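Local coordinates for mitogen-activated protein kinase, putative (Map kinase-like protein) (Leishmania major, PDB 3PG1) that probably binds ATP and phosphorylates proteins on serine or threonine, as expected of a MAP kinase with the eukaryotic protein kinase fold, at residues A[116-121]-A[165-170]; A[135-140]-A[320-325]; A[146-151]-A[309-314]. All blocks are in the same frame, centred on the assembly; numbering follows the deposited sequence.

Contact 1: A[116-121]-A[165-170]; sequences MRTDLA and ILLADN
Two consecutive residues, Arg-117 and Thr-118, stand opposite the single residue Leu-167, which makes a classic beta bulge in the short antiparallel pairing of strand 118-119 with strand 165-167, the strand that follows the catalytic loop in the protein kinase fold. Arg-117 N lies 3.1 Å from Leu-167 O, the atom to which Thr-118 N donates (3.2 Å). With the return bond from Leu-167 N to Thr-118 O (3.0 Å, 179° at the hydrogen), this establishes the antiparallel register. Asp-119 and Leu-166 form the next, non-hydrogen-bonded pair; Asp-119 is also the N-cap of helix 120-125, its OD2 accepting from Gln-122 N. The aliphatic part of Arg-117 lies against Asp-169, CD 3.6 Å from OD2 of Asp-169, while its NH2 bonds to Asn-171 OD1. CG2 of Thr-118 lies against one face of the Arg-117 guanidinium, 3.3 Å from its plane and offset toward the rim, and 3.8 Å from CB of Leu-167. Met-116 crosses Leu-166 at about a right angle, its SD 3.9 Å from CB of Ala-168. Leu-120 and Ile-165 both touch Ile-143 of helix 133-152; their backbones are joined by a hydrogen bond from Leu-120 N to Ile-165 O, 2.8 Å.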
ATOM      1  N   MET A 116     -10.653   9.868   1.925  1.00 51.32           N
ATOM      2  CA  MET A 116     -10.348  10.349   0.585  1.00 50.77           C
ATOM      3  C   MET A 116     -11.543  10.254  -0.367  1.00 55.39           C
ATOM      4  O   MET A 116     -12.434   9.422  -0.156  1.00 58.36           O
ATOM      5  CB  MET A 116      -9.104   9.643   0.031  1.00 50.84           C
ATOM      6  CG  MET A 116      -7.880   9.879   0.883  1.00 52.35           C
ATOM      7  SD  MET A 116      -7.459  11.631   0.951  1.00 56.19           S
ATOM      8  CE  MET A 116      -6.323  11.615   2.233  1.00 50.90           C
ATOM      9  N   ARG A 117     -11.578  11.125  -1.388  1.00 61.89           N
ATOM     10  CA  ARG A 117     -12.672  11.162  -2.366  1.00 61.15           C
ATOM     11  C   ARG A 117     -12.841   9.824  -3.089  1.00 57.98           C
ATOM     12  O   ARG A 117     -13.937   9.288  -3.133  1.00 55.93           O
ATOM     13  CB  ARG A 117     -12.442  12.300  -3.381  1.00 62.72           C
ATOM     14  CG  ARG A 117     -13.616  12.523  -4.344  1.00 74.61           C
ATOM     15  CD  ARG A 117     -13.350  13.614  -5.371  1.00 84.30           C
ATOM     16  NE  ARG A 117     -12.118  13.401  -6.142  1.00 89.27           N
ATOM     17  CZ  ARG A 117     -12.035  12.685  -7.261  1.00 95.80           C
ATOM     18  NH1 ARG A 117     -13.109  12.077  -7.754  1.00 83.12           N
ATOM     19  NH2 ARG A 117     -10.875  12.565  -7.890  1.00 74.93           N
ATOM     20  N   THR A 118     -11.736   9.263  -3.617  1.00 50.82           N
ATOM     21  CA  THR A 118     -11.781   8.027  -4.387  1.00 48.51           C
ATOM     22  C   THR A 118     -10.405   7.360  -4.383  1.00 47.31           C
ATOM     23  O   THR A 118      -9.507   7.770  -3.648  1.00 44.98           O
ATOM     24  CB  THR A 118     -12.320   8.341  -5.825  1.00 53.48           C
ATOM     25  OG1 THR A 118     -12.616   7.128  -6.497  1.00 55.89           O
ATOM     26  CG2 THR A 118     -11.359   9.195  -6.677  1.00 44.68           C
ATOM     27  N   ASP A 119     -10.265   6.311  -5.175  1.00 42.07           N
ATOM     28  CA  ASP A 119      -8.998   5.629  -5.368  1.00 38.75           C
ATOM     29  C   ASP A 119      -8.740   5.531  -6.867  1.00 41.08           C
ATOM     30  O   ASP A 119      -9.633   5.827  -7.665  1.00 41.08           O
ATOM     31  CB  ASP A 119      -8.945   4.270  -4.642  1.00 39.38           C
ATOM     32  CG  ASP A 119     -10.037   3.298  -5.024  1.00 50.97           C
ATOM     33  OD1 ASP A 119     -10.837   2.940  -4.148  1.00 58.52           O
ATOM     34  OD2 ASP A 119     -10.055   2.852  -6.180  1.00 52.32           O
ATOM     35  N   LEU A 120      -7.516   5.164  -7.246  1.00 35.76           N
ATOM     36  CA  LEU A 120      -7.102   5.069  -8.640  1.00 34.35           C
ATOM     37  C   LEU A 120      -7.776   3.939  -9.405  1.00 39.45           C
ATOM     38  O   LEU A 120      -8.037   4.103 -10.597  1.00 40.26           O
ATOM     39  CB  LEU A 120      -5.599   4.972  -8.721  1.00 31.76           C
ATOM     40  CG  LEU A 120      -4.955   5.192 -10.092  1.00 36.03           C
ATOM     41  CD1 LEU A 120      -5.200   6.606 -10.614  1.00 37.28           C
ATOM     42  CD2 LEU A 120      -3.459   4.895 -10.014  1.00 32.43           C
ATOM     43  N   ALA A 121      -8.114   2.827  -8.726  1.00 36.82           N
ATOM     44  CA  ALA A 121      -8.828   1.697  -9.366  1.00 37.11           C
ATOM     45  C   ALA A 121     -10.192   2.170  -9.907  1.00 42.94           C
ATOM     46  O   ALA A 121     -10.549   1.844 -11.036  1.00 43.40           O
ATOM     47  CB  ALA A 121      -9.021   0.547  -8.371  1.00 38.18           C
ATOM     48  N   ILE A 165      -4.108   3.372  -3.897  1.00 31.60           N
ATOM     49  CA  ILE A 165      -3.568   4.655  -4.335  1.00 30.49           C
ATOM     50  C   ILE A 165      -4.795   5.548  -4.294  1.00 37.30           C
ATOM     51  O   ILE A 165      -5.693   5.381  -5.119  1.00 36.85           O
ATOM     52  CB  ILE A 165      -2.892   4.596  -5.729  1.00 31.91           C
ATOM     53  CG1 ILE A 165      -1.632   3.682  -5.686  1.00 28.45           C
ATOM     54  CG2 ILE A 165      -2.520   6.037  -6.176  1.00 31.40           C
ATOM     55  CD1 ILE A 165      -1.132   3.217  -7.068  1.00 30.74           C
ATOM     56  N   LEU A 166      -4.847   6.445  -3.294  1.00 35.59           N
ATOM     57  CA  LEU A 166      -5.993   7.334  -3.007  1.00 38.09           C
ATOM     58  C   LEU A 166      -5.852   8.720  -3.604  1.00 43.17           C
ATOM     59  O   LEU A 166      -4.737   9.242  -3.711  1.00 41.06           O
ATOM     60  CB  LEU A 166      -6.220   7.459  -1.478  1.00 38.91           C
ATOM     61  CG  LEU A 166      -6.212   6.144  -0.656  1.00 42.37           C
ATOM     62  CD1 LEU A 166      -6.653   6.407   0.804  1.00 44.28           C
ATOM     63  CD2 LEU A 166      -7.114   5.064  -1.302  1.00 39.82           C
ATOM     64  N   LEU A 167      -6.995   9.302  -4.000  1.00 42.65           N
ATOM     65  CA  LEU A 167      -7.109  10.620  -4.609  1.00 44.33           C
ATOM     66  C   LEU A 167      -7.968  11.480  -3.643  1.00 50.97           C
ATOM     67  O   LEU A 167      -9.077  11.080  -3.279  1.00 48.35           O
ATOM     68  CB  LEU A 167      -7.905  10.523  -5.942  1.00 46.61           C
ATOM     69  CG  LEU A 167      -7.330   9.968  -7.261  1.00 52.25           C
ATOM     70  CD1 LEU A 167      -6.754  11.032  -8.116  1.00 54.41           C
ATOM     71  CD2 LEU A 167      -6.562   8.668  -7.136  1.00 53.42           C
ATOM     72  N   ALA A 168      -7.470  12.656  -3.251  1.00 51.31           N
ATOM     73  CA  ALA A 168      -8.238  13.577  -2.400  1.00 54.13           C
ATOM     74  C   ALA A 168      -9.183  14.353  -3.322  1.00 61.89           C
ATOM     75  O   ALA A 168      -9.049  14.232  -4.542  1.00 58.75           O
ATOM     76  CB  ALA A 168      -7.290  14.534  -1.689  1.00 54.38           C
ATOM     77  N   ASP A 169     -10.131  15.163  -2.765  1.00 66.15           N
ATOM     78  CA  ASP A 169     -11.045  15.980  -3.585  1.00 68.99           C
ATOM     79  C   ASP A 169     -10.229  16.890  -4.506  1.00 73.21           C
ATOM     80  O   ASP A 169     -10.598  17.098  -5.664  1.00 73.78           O
ATOM     81  CB  ASP A 169     -11.999  16.805  -2.706  1.00 74.46           C
ATOM     82  CG  ASP A 169     -12.969  15.957  -1.915  1.00 94.38           C
ATOM     83  OD1 ASP A 169     -12.684  15.680  -0.729  1.00 96.88           O
ATOM     84  OD2 ASP A 169     -14.019  15.570  -2.481  1.00103.38           O
ATOM     85  N   ASN A 170      -9.092  17.376  -3.979  1.00 69.62           N
ATOM     86  CA  ASN A 170      -8.116  18.245  -4.628  0.50 69.24           C
ATOM     87  C   ASN A 170      -7.154  17.465  -5.556  1.00 71.71           C
ATOM     88  O   ASN A 170      -6.157  18.026  -6.022  1.00 71.45           O
ATOM     89  CB  ASN A 170      -7.337  19.037  -3.547  0.50 70.92           C
ATOM     90  CG  ASN A 170      -7.314  18.415  -2.154  0.50 88.78           C
ATOM     91  OD1 ASN A 170      -8.342  18.018  -1.582  0.50 76.38           O
ATOM     92  ND2 ASN A 170      -6.141  18.366  -1.553  0.50 82.48           N
TER

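Contact 2: A[135-140]-A[320-325]; sequences HIQYFM and FESLFD
Gln-137, Phe-320 and Leu-323 bury the most surface in this contact, where helix 133-152 meets the irregular chain that follows helix 311-315. The closest CA atoms, those of Gln-137 and Phe-320, are 6.8 Å apart, and the joining is done chiefly by side chains. Gln-137 has CG anti to its backbone N (chi1 -176°), and its chain is extended beyond CG, which carries the amide outward from the helix. There it reaches toward Leu-323 tip to tip: CD1 of Leu-323 lies 3.6 Å from CD of Gln-137 and 3.8 Å from its CG. The amide end also comes close to the hydroxyl of Ser-322, with CD of Gln-137 3.6 Å from OG of Ser-322.

The side chains of Phe-320 and Gln-137 run past one another in opposite senses, ring and amide planes 12° apart. Phe-320 presents its edge to the helix. Gln-137 O lies near the ring plane, 3.4 Å from CE2 of Phe-320, and CB of Met-140 also approaches the edge, 3.8 Å from CZ of Phe-320. The ring edge thus meets residues about one turn apart, Gln-137 and Met-140. The backbone turns between Phe-320 and Phe-324: Phe-320 O accepts from both Leu-323 N and Phe-324 N, a compact turn that brings Leu-323 beside Phe-320 on the side facing the helix. CD1 of Leu-323 also touches the backbone of Tyr-138, 3.8 Å from its CA.

In the helical lobe of the kinase, the Phe-320 ring meets the Tyr-141 ring and touches Leu-144 further along helix 133-152, and it reaches Leu-296 of helix 291-300. Met-140 packs on Met-224 and Met-227 of helix 214-229, and on Met-300 of helix 291-300.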
ATOM      1  N   HIS A 135      -2.017  13.739 -16.841  1.00 38.05           N
ATOM      2  CA  HIS A 135      -2.536  13.202 -15.578  1.00 38.57           C
ATOM      3  C   HIS A 135      -1.675  12.026 -15.163  1.00 36.75           C
ATOM      4  O   HIS A 135      -1.348  11.891 -13.980  1.00 35.74           O
ATOM      5  CB  HIS A 135      -3.997  12.716 -15.717  1.00 41.53           C
ATOM      6  CG  HIS A 135      -5.019  13.793 -15.834  1.00 48.81           C
ATOM      7  ND1 HIS A 135      -6.044  13.715 -16.776  1.00 53.41           N
ATOM      8  CD2 HIS A 135      -5.143  14.950 -15.146  1.00 52.07           C
ATOM      9  CE1 HIS A 135      -6.758  14.811 -16.618  1.00 54.46           C
ATOM     10  NE2 HIS A 135      -6.255  15.589 -15.648  1.00 54.37           N
ATOM     11  N   ILE A 136      -1.307  11.160 -16.134  1.00 33.53           N
ATOM     12  CA  ILE A 136      -0.478   9.955 -15.836  1.00 29.94           C
ATOM     13  C   ILE A 136       0.879  10.356 -15.270  1.00 30.76           C
ATOM     14  O   ILE A 136       1.363   9.712 -14.336  1.00 30.14           O
ATOM     15  CB  ILE A 136      -0.344   8.976 -17.045  1.00 31.37           C
ATOM     16  CG1 ILE A 136      -1.750   8.493 -17.499  1.00 31.48           C
ATOM     17  CG2 ILE A 136       0.593   7.744 -16.704  1.00 29.65           C
ATOM     18  CD1 ILE A 136      -1.832   7.775 -18.871  1.00 34.97           C
ATOM     19  N   GLN A 137       1.527  11.348 -15.883  1.00 26.59           N
ATOM     20  CA  GLN A 137       2.849  11.779 -15.443  1.00 26.97           C
ATOM     21  C   GLN A 137       2.766  12.310 -14.005  1.00 28.98           C
ATOM     22  O   GLN A 137       3.605  11.997 -13.147  1.00 25.40           O
ATOM     23  CB  GLN A 137       3.401  12.842 -16.418  1.00 29.60           C
ATOM     24  CG  GLN A 137       4.828  13.275 -16.063  1.00 32.09           C
ATOM     25  CD  GLN A 137       5.171  14.686 -16.513  1.00 38.06           C
ATOM     26  OE1 GLN A 137       6.308  14.983 -16.880  1.00 33.33           O
ATOM     27  NE2 GLN A 137       4.208  15.579 -16.517  1.00 30.49           N
ATOM     28  N   TYR A 138       1.732  13.121 -13.747  1.00 30.08           N
ATOM     29  CA  TYR A 138       1.535  13.722 -12.424  1.00 29.64           C
ATOM     30  C   TYR A 138       1.291  12.650 -11.353  1.00 31.35           C
ATOM     31  O   TYR A 138       1.962  12.659 -10.318  1.00 29.83           O
ATOM     32  CB  TYR A 138       0.380  14.743 -12.475  1.00 32.38           C
ATOM     33  CG  TYR A 138       0.252  15.508 -11.182  1.00 33.97           C
ATOM     34  CD1 TYR A 138       1.105  16.567 -10.888  1.00 35.18           C
ATOM     35  CD2 TYR A 138      -0.726  15.176 -10.245  1.00 35.84           C
ATOM     36  CE1 TYR A 138       0.963  17.302  -9.712  1.00 37.40           C
ATOM     37  CE2 TYR A 138      -0.882  15.912  -9.071  1.00 37.25           C
ATOM     38  CZ  TYR A 138      -0.030  16.969  -8.810  1.00 41.05           C
ATOM     39  OH  TYR A 138      -0.105  17.643  -7.627  1.00 45.19           O
ATOM     40  N   PHE A 139       0.315  11.763 -11.582  1.00 28.91           N
ATOM     41  CA  PHE A 139      -0.006  10.665 -10.658  1.00 29.52           C
ATOM     42  C   PHE A 139       1.204   9.800 -10.386  1.00 28.63           C
ATOM     43  O   PHE A 139       1.481   9.473  -9.231  1.00 28.74           O
ATOM     44  CB  PHE A 139      -1.157   9.759 -11.221  1.00 33.21           C
ATOM     45  CG  PHE A 139      -2.548  10.362 -11.306  1.00 38.04           C
ATOM     46  CD1 PHE A 139      -2.943  11.381 -10.446  1.00 44.51           C
ATOM     47  CD2 PHE A 139      -3.455   9.928 -12.265  1.00 41.73           C
ATOM     48  CE1 PHE A 139      -4.224  11.952 -10.548  1.00 48.07           C
ATOM     49  CE2 PHE A 139      -4.733  10.497 -12.361  1.00 45.49           C
ATOM     50  CZ  PHE A 139      -5.111  11.495 -11.499  1.00 45.38           C
ATOM     51  N   MET A 140       1.922   9.387 -11.455  1.00 24.40           N
ATOM     52  CA  MET A 140       3.119   8.536 -11.333  1.00 22.76           C
ATOM     53  C   MET A 140       4.211   9.230 -10.516  1.00 26.42           C
ATOM     54  O   MET A 140       4.872   8.572  -9.713  1.00 24.36           O
ATOM     55  CB  MET A 140       3.680   8.140 -12.722  1.00 24.28           C
ATOM     56  CG  MET A 140       2.839   7.040 -13.428  1.00 25.77           C
ATOM     57  SD  MET A 140       2.476   5.607 -12.331  1.00 28.21           S
ATOM     58  CE  MET A 140       4.119   5.046 -11.892  1.00 22.67           C
ATOM     59  N   PHE A 320       9.848  12.431 -16.112  1.00 24.75           N
ATOM     60  CA  PHE A 320       9.393  13.400 -15.094  1.00 25.02           C
ATOM     61  C   PHE A 320      10.092  14.720 -15.179  1.00 28.26           C
ATOM     62  O   PHE A 320       9.901  15.534 -14.284  1.00 28.35           O
ATOM     63  CB  PHE A 320       9.627  12.829 -13.670  1.00 24.30           C
ATOM     64  CG  PHE A 320       8.803  11.596 -13.432  1.00 24.48           C
ATOM     65  CD1 PHE A 320       9.414  10.357 -13.266  1.00 24.85           C
ATOM     66  CD2 PHE A 320       7.409  11.662 -13.426  1.00 26.41           C
ATOM     67  CE1 PHE A 320       8.651   9.213 -13.040  1.00 26.09           C
ATOM     68  CE2 PHE A 320       6.642  10.527 -13.171  1.00 28.92           C
ATOM     69  CZ  PHE A 320       7.266   9.299 -12.991  1.00 26.68           C
ATOM     70  N   GLU A 321      10.879  14.965 -16.236  1.00 28.96           N
ATOM     71  CA  GLU A 321      11.655  16.223 -16.364  1.00 31.12           C
ATOM     72  C   GLU A 321      10.904  17.498 -16.027  1.00 33.83           C
ATOM     73  O   GLU A 321      11.432  18.323 -15.275  1.00 33.15           O
ATOM     74  CB  GLU A 321      12.330  16.367 -17.740  1.00 34.39           C
ATOM     75  CG  GLU A 321      13.478  17.371 -17.727  1.00 47.64           C
ATOM     76  CD  GLU A 321      14.375  17.308 -18.952  1.00 83.33           C
ATOM     77  OE1 GLU A 321      15.103  16.298 -19.126  1.00 73.91           O
ATOM     78  OE2 GLU A 321      14.343  18.279 -19.743  1.00 84.09           O
ATOM     79  N   SER A 322       9.682  17.656 -16.543  1.00 32.34           N
ATOM     80  CA  SER A 322       8.874  18.879 -16.316  1.00 32.98           C
ATOM     81  C   SER A 322       8.339  19.024 -14.872  1.00 33.03           C
ATOM     82  O   SER A 322       7.851  20.091 -14.513  1.00 32.11           O
ATOM     83  CB  SER A 322       7.711  18.957 -17.312  1.00 38.17           C
ATOM     84  OG  SER A 322       6.786  17.901 -17.072  1.00 39.51           O
ATOM     85  N   LEU A 323       8.438  17.966 -14.057  1.00 27.09           N
ATOM     86  CA  LEU A 323       7.890  17.972 -12.700  1.00 27.09           C
ATOM     87  C   LEU A 323       8.935  17.845 -11.626  1.00 30.57           C
ATOM     88  O   LEU A 323       8.703  18.266 -10.488  1.00 30.81           O
ATOM     89  CB  LEU A 323       6.926  16.779 -12.537  1.00 26.60           C
ATOM     90  CG  LEU A 323       5.663  16.694 -13.460  1.00 29.91           C
ATOM     91  CD1 LEU A 323       4.777  15.528 -13.004  1.00 29.10           C
ATOM     92  CD2 LEU A 323       4.806  17.971 -13.447  1.00 33.00           C
ATOM     93  N   PHE A 324      10.043  17.175 -11.961  1.00 26.89           N
ATOM     94  CA  PHE A 324      11.082  16.831 -11.020  1.00 27.64           C
ATOM     95  C   PHE A 324      11.777  17.989 -10.372  1.00 29.20           C
ATOM     96  O   PHE A 324      12.138  18.972 -11.015  1.00 30.50           O
ATOM     97  CB  PHE A 324      12.105  15.847 -11.647  1.00 27.80           C
ATOM     98  CG  PHE A 324      13.262  15.479 -10.755  1.00 28.92           C
ATOM     99  CD1 PHE A 324      13.108  14.541  -9.747  1.00 29.43           C
ATOM    100  CD2 PHE A 324      14.501  16.101 -10.904  1.00 31.88           C
ATOM    101  CE1 PHE A 324      14.175  14.214  -8.907  1.00 29.70           C
ATOM    102  CE2 PHE A 324      15.560  15.785 -10.057  1.00 34.14           C
ATOM    103  CZ  PHE A 324      15.400  14.804  -9.091  1.00 29.75           C
ATOM    104  N   ASP A 325      11.997  17.833  -9.080  1.00 25.79           N
ATOM    105  CA  ASP A 325      12.784  18.755  -8.280  1.00 26.47           C
ATOM    106  C   ASP A 325      13.597  17.869  -7.321  1.00 29.93           C
ATOM    107  O   ASP A 325      13.003  17.046  -6.633  1.00 29.10           O
ATOM    108  CB  ASP A 325      11.911  19.731  -7.483  1.00 28.92           C
ATOM    109  CG  ASP A 325      12.731  20.862  -6.925  1.00 39.83           C
ATOM    110  OD1 ASP A 325      12.360  22.004  -7.136  1.00 47.41           O
ATOM    111  OD2 ASP A 325      13.744  20.591  -6.269  1.00 35.81           O
TER

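Contact 3: A[146-151]-A[309-314]; sequences GLHVLH and ISTEQA
His-148, on helix 133-152, and Thr-311, in the first turn of helix 311-315, bring the two backbones to a CA-CA distance of 5.7 Å, and they are the nearest pair in the register. Thr-311 buries the largest area here and divides its two branches between two histidines: OG1 lies between the backbone N and the carbonyl carbon (chi1 55°), whereas CG2 is anti to the carbonyl carbon. OG1 sits in the ring plane of His-148, at the edge, 2.9 Å from ND1; the angle of 172° makes this a nearly straight hydrogen bond in which either atom could be the donor. The second ring nitrogen of His-148, NE2, makes a weak hydrogen bond to Leu-329 O. The CG2 methyl of Thr-311 comes within 3.4 Å of His-151 ND1.

Helix 133-152 is the long helix leading toward the catalytic loop in the protein kinase fold, and the contact ties it to a short helix near the end of the catalytic domain. A water bridges Thr-311 and His-151, bonding to His-151 ND1 at 2.7 Å, in the plane of that ring, and to Thr-311 OG1 at 2.8 Å. The second ring nitrogen of His-151, NE2, bonds to Asp-216 OD1. Leu-147 O lies 3.2 Å above one face of the His-151 imidazole, offset toward its rim. Glu-312 runs beside His-148, CB 4.2 Å from CE1 of His-148, and carries its carboxylate on to a salt bridge with Arg-316. Ser-310 is the N-cap of the short helix, its OG accepting from Gln-313 N at 3.3 Å.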
ATOM      1  N   GLY A 146       5.797   8.708  -2.979  1.00 24.64           N
ATOM      2  CA  GLY A 146       5.311   8.008  -1.792  1.00 25.31           C
ATOM      3  C   GLY A 146       6.122   6.730  -1.575  1.00 27.96           C
ATOM      4  O   GLY A 146       6.540   6.459  -0.458  1.00 26.68           O
ATOM      5  N   LEU A 147       6.410   5.963  -2.649  1.00 24.33           N
ATOM      6  CA  LEU A 147       7.266   4.760  -2.515  1.00 21.83           C
ATOM      7  C   LEU A 147       8.677   5.130  -2.072  1.00 23.93           C
ATOM      8  O   LEU A 147       9.216   4.498  -1.168  1.00 22.28           O
ATOM      9  CB  LEU A 147       7.326   4.018  -3.832  1.00 22.19           C
ATOM     10  CG  LEU A 147       6.057   3.305  -4.308  1.00 24.84           C
ATOM     11  CD1 LEU A 147       6.327   2.640  -5.674  1.00 24.78           C
ATOM     12  CD2 LEU A 147       5.579   2.292  -3.270  1.00 23.72           C
ATOM     13  N   HIS A 148       9.254   6.212  -2.651  1.00 22.47           N
ATOM     14  CA  HIS A 148      10.601   6.665  -2.287  1.00 22.73           C
ATOM     15  C   HIS A 148      10.648   6.935  -0.762  1.00 25.86           C
ATOM     16  O   HIS A 148      11.592   6.537  -0.117  1.00 24.69           O
ATOM     17  CB  HIS A 148      10.972   7.970  -3.051  1.00 23.53           C
ATOM     18  CG  HIS A 148      12.409   8.389  -2.803  1.00 26.52           C
ATOM     19  ND1 HIS A 148      13.475   7.670  -3.338  1.00 25.94           N
ATOM     20  CD2 HIS A 148      12.898   9.475  -2.142  1.00 27.50           C
ATOM     21  CE1 HIS A 148      14.577   8.278  -2.895  1.00 25.25           C
ATOM     22  NE2 HIS A 148      14.273   9.399  -2.230  1.00 27.34           N
ATOM     23  N   VAL A 149       9.636   7.624  -0.218  1.00 24.87           N
ATOM     24  CA  VAL A 149       9.555   7.979   1.201  1.00 25.26           C
ATOM     25  C   VAL A 149       9.490   6.682   2.048  1.00 25.41           C
ATOM     26  O   VAL A 149      10.233   6.547   3.028  1.00 23.46           O
ATOM     27  CB  VAL A 149       8.379   8.983   1.494  1.00 30.10           C
ATOM     28  CG1 VAL A 149       8.241   9.253   3.008  1.00 30.87           C
ATOM     29  CG2 VAL A 149       8.617  10.297   0.744  1.00 29.80           C
ATOM     30  N   LEU A 150       8.640   5.740   1.659  1.00 23.02           N
ATOM     31  CA  LEU A 150       8.575   4.481   2.391  1.00 24.50           C
ATOM     32  C   LEU A 150       9.952   3.775   2.346  1.00 26.16           C
ATOM     33  O   LEU A 150      10.515   3.460   3.388  1.00 28.22           O
ATOM     34  CB  LEU A 150       7.512   3.552   1.757  1.00 24.39           C
ATOM     35  CG  LEU A 150       6.037   3.976   1.861  1.00 29.24           C
ATOM     36  CD1 LEU A 150       5.153   2.970   1.085  1.00 28.34           C
ATOM     37  CD2 LEU A 150       5.574   4.120   3.325  1.00 28.20           C
ATOM     38  N   HIS A 151      10.537   3.657   1.150  1.00 23.37           N
ATOM     39  CA  HIS A 151      11.820   2.948   0.930  1.00 22.36           C
ATOM     40  C   HIS A 151      12.970   3.594   1.674  1.00 26.21           C
ATOM     41  O   HIS A 151      13.811   2.862   2.228  1.00 25.93           O
ATOM     42  CB  HIS A 151      12.126   2.839  -0.565  1.00 22.54           C
ATOM     43  CG  HIS A 151      11.145   1.988  -1.331  1.00 24.39           C
ATOM     44  ND1 HIS A 151      11.179   1.928  -2.716  1.00 24.18           N
ATOM     45  CD2 HIS A 151      10.110   1.227  -0.877  1.00 24.92           C
ATOM     46  CE1 HIS A 151      10.165   1.138  -3.061  1.00 23.84           C
ATOM     47  NE2 HIS A 151       9.465   0.740  -1.983  1.00 23.94           N
ATOM     48  N   ILE A 309      14.844  -0.655 -12.265  1.00 19.24           N
ATOM     49  CA  ILE A 309      15.167   0.750 -11.965  1.00 19.31           C
ATOM     50  C   ILE A 309      14.764   1.102 -10.512  1.00 24.59           C
ATOM     51  O   ILE A 309      13.715   0.682 -10.064  1.00 24.29           O
ATOM     52  CB  ILE A 309      14.561   1.715 -13.021  1.00 22.53           C
ATOM     53  CG1 ILE A 309      15.142   3.167 -12.898  1.00 21.36           C
ATOM     54  CG2 ILE A 309      12.991   1.743 -12.925  1.00 22.73           C
ATOM     55  CD1 ILE A 309      14.726   4.122 -14.099  1.00 20.84           C
ATOM     56  N   SER A 310      15.629   1.808  -9.775  1.00 24.40           N
ATOM     57  CA  SER A 310      15.355   2.203  -8.398  1.00 23.70           C
ATOM     58  C   SER A 310      14.375   3.390  -8.370  1.00 23.38           C
ATOM     59  O   SER A 310      14.169   4.029  -9.405  1.00 20.30           O
ATOM     60  CB  SER A 310      16.660   2.579  -7.695  1.00 25.53           C
ATOM     61  OG  SER A 310      17.209   3.735  -8.320  1.00 25.17           O
ATOM     62  N   THR A 311      13.749   3.690  -7.207  1.00 21.51           N
ATOM     63  CA  THR A 311      12.832   4.862  -7.158  1.00 22.64           C
ATOM     64  C   THR A 311      13.543   6.139  -7.502  1.00 25.23           C
ATOM     65  O   THR A 311      12.973   6.981  -8.213  1.00 24.54           O
ATOM     66  CB  THR A 311      12.181   5.108  -5.782  1.00 31.12           C
ATOM     67  OG1 THR A 311      13.229   5.214  -4.833  1.00 34.41           O
ATOM     68  CG2 THR A 311      11.227   4.067  -5.397  1.00 30.94           C
ATOM     69  N   GLU A 312      14.777   6.320  -6.983  1.00 22.89           N
ATOM     70  CA  GLU A 312      15.463   7.564  -7.294  1.00 23.59           C
ATOM     71  C   GLU A 312      15.748   7.691  -8.793  1.00 25.60           C
ATOM     72  O   GLU A 312      15.498   8.742  -9.368  1.00 25.61           O
ATOM     73  CB  GLU A 312      16.741   7.775  -6.442  1.00 24.39           C
ATOM     74  CG  GLU A 312      17.516   8.989  -6.915  1.00 30.68           C
ATOM     75  CD  GLU A 312      18.791   9.404  -6.197  1.00 31.27           C
ATOM     76  OE1 GLU A 312      19.427   8.568  -5.522  1.00 32.59           O
ATOM     77  OE2 GLU A 312      19.234  10.539  -6.468  1.00 28.10           O
ATOM     78  N   GLN A 313      16.250   6.640  -9.421  1.00 23.87           N
ATOM     79  CA  GLN A 313      16.547   6.724 -10.860  1.00 23.99           C
ATOM     80  C   GLN A 313      15.256   6.892 -11.724  1.00 25.18           C
ATOM     81  O   GLN A 313      15.297   7.554 -12.767  1.00 24.71           O
ATOM     82  CB  GLN A 313      17.378   5.508 -11.319  1.00 24.37           C
ATOM     83  CG  GLN A 313      18.841   5.502 -10.789  1.00 35.40           C
ATOM     84  CD  GLN A 313      19.752   6.311 -11.702  1.00 62.73           C
ATOM     85  OE1 GLN A 313      19.484   6.472 -12.898  1.00 53.96           O
ATOM     86  NE2 GLN A 313      20.835   6.890 -11.169  1.00 60.20           N
ATOM     87  N   ALA A 314      14.129   6.323 -11.268  1.00 21.91           N
ATOM     88  CA  ALA A 314      12.829   6.454 -11.986  1.00 22.35           C
ATOM     89  C   ALA A 314      12.398   7.923 -11.848  1.00 24.99           C
ATOM     90  O   ALA A 314      12.012   8.533 -12.821  1.00 26.09           O
ATOM     91  CB  ALA A 314      11.789   5.570 -11.322  1.00 20.94           C
TER
HETATM   92  O   HOH W   1      13.639   2.895  -3.409  1.00 41.42           O

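Overall arrangement
Helix 133-152 relates all three contacts: contacts 2 and 3 use successive parts of it, while the segments of contact 1 flank it in the chain and alternate with those of the other two. Contact 3 is nested inside the loop closed by contact 2; their centres are 14 Å apart, and they touch where CD1 of Phe-320 meets Ala-314 O at 3.2 Å. Contacts 1 and 2, with centres 17 Å apart, meet through Phe-139, which Leu-167 and Leu-120 both touch. Contacts 1 and 3, centres 21 Å apart, do not touch. The shared helix of the helical lobe thus has both the small sheet of 118-119, 165-167 and 173-175 and the 309-325 chain packed on it.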